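Side-chain contact in succinylglutamate desuccinylase (Vibrio parahaemolyticus, PDB 2BCO), which probably hydrolyses N-succinylglutamate to succinate and glutamate, the last step of arginine breakdown by the succinyltransferase pathway, using one zinc ion per subunit: residues E52-I57 with R242-E247. Sequence-based numbering, arbitrary orientation.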
ATOM      1  N   GLU A  52       4.323 -13.720  20.012  1.00 47.20           N
ATOM      2  CA  GLU A  52       4.491 -12.308  19.682  1.00 43.42           C
ATOM      3  C   GLU A  52       5.092 -12.098  18.289  1.00 39.85           C
ATOM      4  O   GLU A  52       5.387 -10.970  17.898  1.00 39.04           O
ATOM      5  CB  GLU A  52       5.370 -11.625  20.734  1.00 50.16           C
ATOM      6  CG  GLU A  52       4.918 -11.814  22.186  1.00 55.82           C
ATOM      7  CD  GLU A  52       3.525 -11.262  22.474  1.00 58.56           C
ATOM      8  OE1 GLU A  52       2.531 -11.866  22.017  1.00 61.36           O
ATOM      9  OE2 GLU A  52       3.422 -10.223  23.160  1.00 59.29           O
ATOM     10  N   THR A  53       5.282 -13.186  17.548  1.00 30.07           N
ATOM     11  CA  THR A  53       5.834 -13.098  16.201  1.00 26.39           C
ATOM     12  C   THR A  53       4.846 -12.392  15.273  1.00 23.81           C
ATOM     13  O   THR A  53       3.683 -12.779  15.195  1.00 23.14           O
ATOM     14  CB  THR A  53       6.117 -14.496  15.612  1.00 19.21           C
ATOM     15  OG1 THR A  53       7.165 -15.135  16.354  1.00 18.36           O
ATOM     16  CG2 THR A  53       6.518 -14.383  14.146  1.00 17.04           C
ATOM     17  N   LYS A  54       5.308 -11.364  14.568  1.00 21.16           N
ATOM     18  CA  LYS A  54       4.437 -10.639  13.649  1.00 18.61           C
ATOM     19  C   LYS A  54       4.127 -11.433  12.377  1.00 18.18           C
ATOM     20  O   LYS A  54       4.926 -12.250  11.912  1.00 16.42           O
ATOM     21  CB  LYS A  54       5.063  -9.296  13.262  1.00 22.98           C
ATOM     22  CG  LYS A  54       5.195  -8.325  14.423  1.00 26.18           C
ATOM     23  CD  LYS A  54       5.631  -6.954  13.948  1.00 26.70           C
ATOM     24  CE  LYS A  54       5.685  -5.960  15.097  1.00 29.60           C
ATOM     25  NZ  LYS A  54       6.699  -6.336  16.124  1.00 29.96           N
ATOM     26  N   ASN A  55       2.939 -11.200  11.839  1.00 20.06           N
ATOM     27  CA  ASN A  55       2.509 -11.846  10.610  1.00 17.03           C
ATOM     28  C   ASN A  55       2.289 -10.705   9.640  1.00 14.79           C
ATOM     29  O   ASN A  55       1.249 -10.053   9.640  1.00 15.01           O
ATOM     30  CB  ASN A  55       1.233 -12.638  10.862  1.00 14.23           C
ATOM     31  CG  ASN A  55       1.469 -13.813  11.784  1.00 14.34           C
ATOM     32  OD1 ASN A  55       2.040 -14.825  11.380  1.00 13.73           O
ATOM     33  ND2 ASN A  55       1.060 -13.674  13.038  1.00 14.08           N
ATOM     34  N   ILE A  56       3.308 -10.455   8.830  1.00 15.74           N
ATOM     35  CA  ILE A  56       3.280  -9.361   7.877  1.00 14.29           C
ATOM     36  C   ILE A  56       3.077  -9.765   6.429  1.00 14.11           C
ATOM     37  O   ILE A  56       3.828 -10.572   5.881  1.00 16.39           O
ATOM     38  CB  ILE A  56       4.592  -8.557   7.927  1.00 10.74           C
ATOM     39  CG1 ILE A  56       5.013  -8.318   9.378  1.00  9.63           C
ATOM     40  CG2 ILE A  56       4.412  -7.241   7.186  1.00 10.67           C
ATOM     41  CD1 ILE A  56       6.372  -7.646   9.506  1.00  9.52           C
ATOM     42  N   ILE A  57       2.055  -9.191   5.814  1.00  9.11           N
ATOM     43  CA  ILE A  57       1.795  -9.432   4.406  1.00  8.09           C
ATOM     44  C   ILE A  57       2.451  -8.243   3.734  1.00  7.74           C
ATOM     45  O   ILE A  57       2.166  -7.103   4.072  1.00  7.43           O
ATOM     46  CB  ILE A  57       0.293  -9.396   4.064  1.00 10.71           C
ATOM     47  CG1 ILE A  57      -0.427 -10.582   4.704  1.00  8.45           C
ATOM     48  CG2 ILE A  57       0.109  -9.414   2.542  1.00  8.86           C
ATOM     49  CD1 ILE A  57      -1.930 -10.573   4.450  1.00  5.09           C
ATOM     50  N   ARG A 242      13.289  -3.531   6.544  1.00 12.23           N
ATOM     51  CA  ARG A 242      14.172  -4.645   6.896  1.00 12.70           C
ATOM     52  C   ARG A 242      14.208  -4.808   8.415  1.00 12.65           C
ATOM     53  O   ARG A 242      14.209  -5.929   8.924  1.00 11.91           O
ATOM     54  CB  ARG A 242      15.588  -4.415   6.350  1.00 11.84           C
ATOM     55  CG  ARG A 242      15.718  -4.704   4.848  1.00 12.57           C
ATOM     56  CD  ARG A 242      16.972  -4.078   4.237  1.00 11.82           C
ATOM     57  NE  ARG A 242      17.063  -4.344   2.807  1.00 13.21           N
ATOM     58  CZ  ARG A 242      17.526  -5.474   2.273  1.00 15.38           C
ATOM     59  NH1 ARG A 242      17.954  -6.463   3.054  1.00 11.18           N
ATOM     60  NH2 ARG A 242      17.549  -5.619   0.953  1.00  8.63           N
ATOM     61  N   ASN A 243      14.216  -3.693   9.135  1.00 12.97           N
ATOM     62  CA  ASN A 243      14.240  -3.749  10.592  1.00 14.10           C
ATOM     63  C   ASN A 243      12.955  -4.376  11.123  1.00 15.50           C
ATOM     64  O   ASN A 243      12.966  -5.042  12.152  1.00 16.02           O
ATOM     65  CB  ASN A 243      14.401  -2.346  11.198  1.00 15.34           C
ATOM     66  CG  ASN A 243      15.794  -1.767  10.983  1.00 19.06           C
ATOM     67  OD1 ASN A 243      16.762  -2.500  10.787  1.00 20.43           O
ATOM     68  ND2 ASN A 243      15.900  -0.445  11.043  1.00 20.32           N
ATOM     69  N   LEU A 244      11.852  -4.166  10.409  1.00 16.39           N
ATOM     70  CA  LEU A 244      10.563  -4.695  10.826  1.00 17.53           C
ATOM     71  C   LEU A 244      10.498  -6.211  10.687  1.00 21.26           C
ATOM     72  O   LEU A 244      10.025  -6.906  11.597  1.00 20.27           O
ATOM     73  CB  LEU A 244       9.439  -4.045  10.013  1.00 17.51           C
ATOM     74  CG  LEU A 244       7.992  -4.440  10.334  1.00 18.94           C
ATOM     75  CD1 LEU A 244       7.653  -4.033  11.766  1.00 17.98           C
ATOM     76  CD2 LEU A 244       7.036  -3.759   9.346  1.00 16.51           C
ATOM     77  N   ILE A 245      10.962  -6.733   9.555  1.00 14.15           N
ATOM     78  CA  ILE A 245      10.935  -8.175   9.371  1.00 16.52           C
ATOM     79  C   ILE A 245      11.963  -8.843  10.305  1.00 17.72           C
ATOM     80  O   ILE A 245      11.829 -10.014  10.649  1.00 15.65           O
ATOM     81  CB  ILE A 245      11.200  -8.563   7.880  1.00 34.21           C
ATOM     82  CG1 ILE A 245      12.693  -8.637   7.599  1.00 34.78           C
ATOM     83  CG2 ILE A 245      10.569  -7.536   6.942  1.00 33.18           C
ATOM     84  CD1 ILE A 245      13.222 -10.041   7.629  1.00 36.40           C
ATOM     85  N   ALA A 246      12.971  -8.089  10.736  1.00 22.46           N
ATOM     86  CA  ALA A 246      13.999  -8.627  11.629  1.00 26.38           C
ATOM     87  C   ALA A 246      13.784  -8.255  13.097  1.00 29.89           C
ATOM     88  O   ALA A 246      14.579  -8.640  13.951  1.00 28.50           O
ATOM     89  CB  ALA A 246      15.385  -8.160  11.182  1.00 23.87           C
ATOM     90  N   GLU A 247      12.717  -7.515  13.388  1.00 31.50           N
ATOM     91  CA  GLU A 247      12.424  -7.093  14.760  1.00 38.14           C
ATOM     92  C   GLU A 247      13.644  -6.449  15.413  1.00 41.25           C
ATOM     93  O   GLU A 247      14.057  -6.851  16.501  1.00 39.45           O
ATOM     94  CB  GLU A 247      11.975  -8.290  15.609  1.00 56.50           C
ATOM     95  CG  GLU A 247      10.523  -8.682  15.430  1.00 60.96           C
ATOM     96  CD  GLU A 247       9.567  -7.589  15.872  1.00 63.59           C
ATOM     97  OE1 GLU A 247       9.516  -6.532  15.207  1.00 64.64           O
ATOM     98  OE2 GLU A 247       8.871  -7.787  16.890  1.00 65.60           O
TER
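Segment 52-57 runs from a loop into the strand that starts at N55, and its K54 and I56 meet E247 and L244 at the end of the helix that runs into 242-247. The backbones come nearest at I56 and I245, with their CA atoms 7.9 Å apart, and the gap is bridged by side chains alone. The helix ends in a Schellman motif: E247 turns to positive phi, and its N bonds weakly back to L244 O. The CB of E247 points toward 52-57, where its carboxylate meets K54. The pair is an instructive case of a helix end set against a strand and the loop leading into it, by an apolar and a charged contact. In the apolar half, I56 sends CD1 against the branch point of L244, 3.7 Å from CG and 3.9 Å from CD2. L244 reaches this position because its CG lies opposite the backbone N (chi1 -178°), although its CB does not point at the strand. K54 passes L244 at about a right angle, CD lying 4.2 Å from CD1. Its chain is extended until chi4 (63°) bends the ammonium aside to E247. There NZ engages both carboxylate oxygens in a salt bridge, at 2.7 Å from OE2 and, more weakly, 3.0 Å from OE1; OE2 is approached on its syn side, 32° out of the carboxylate plane. E247 is exposed and K54 partly so, whereas I56 is buried. Beyond the pair, strand 149-157 extends the apolar patch, W150 touching K54 and I56, and L152 touching L244; N55 and I57 face helix 125-141, while R242 packs on helix 68-81, pairing with D79.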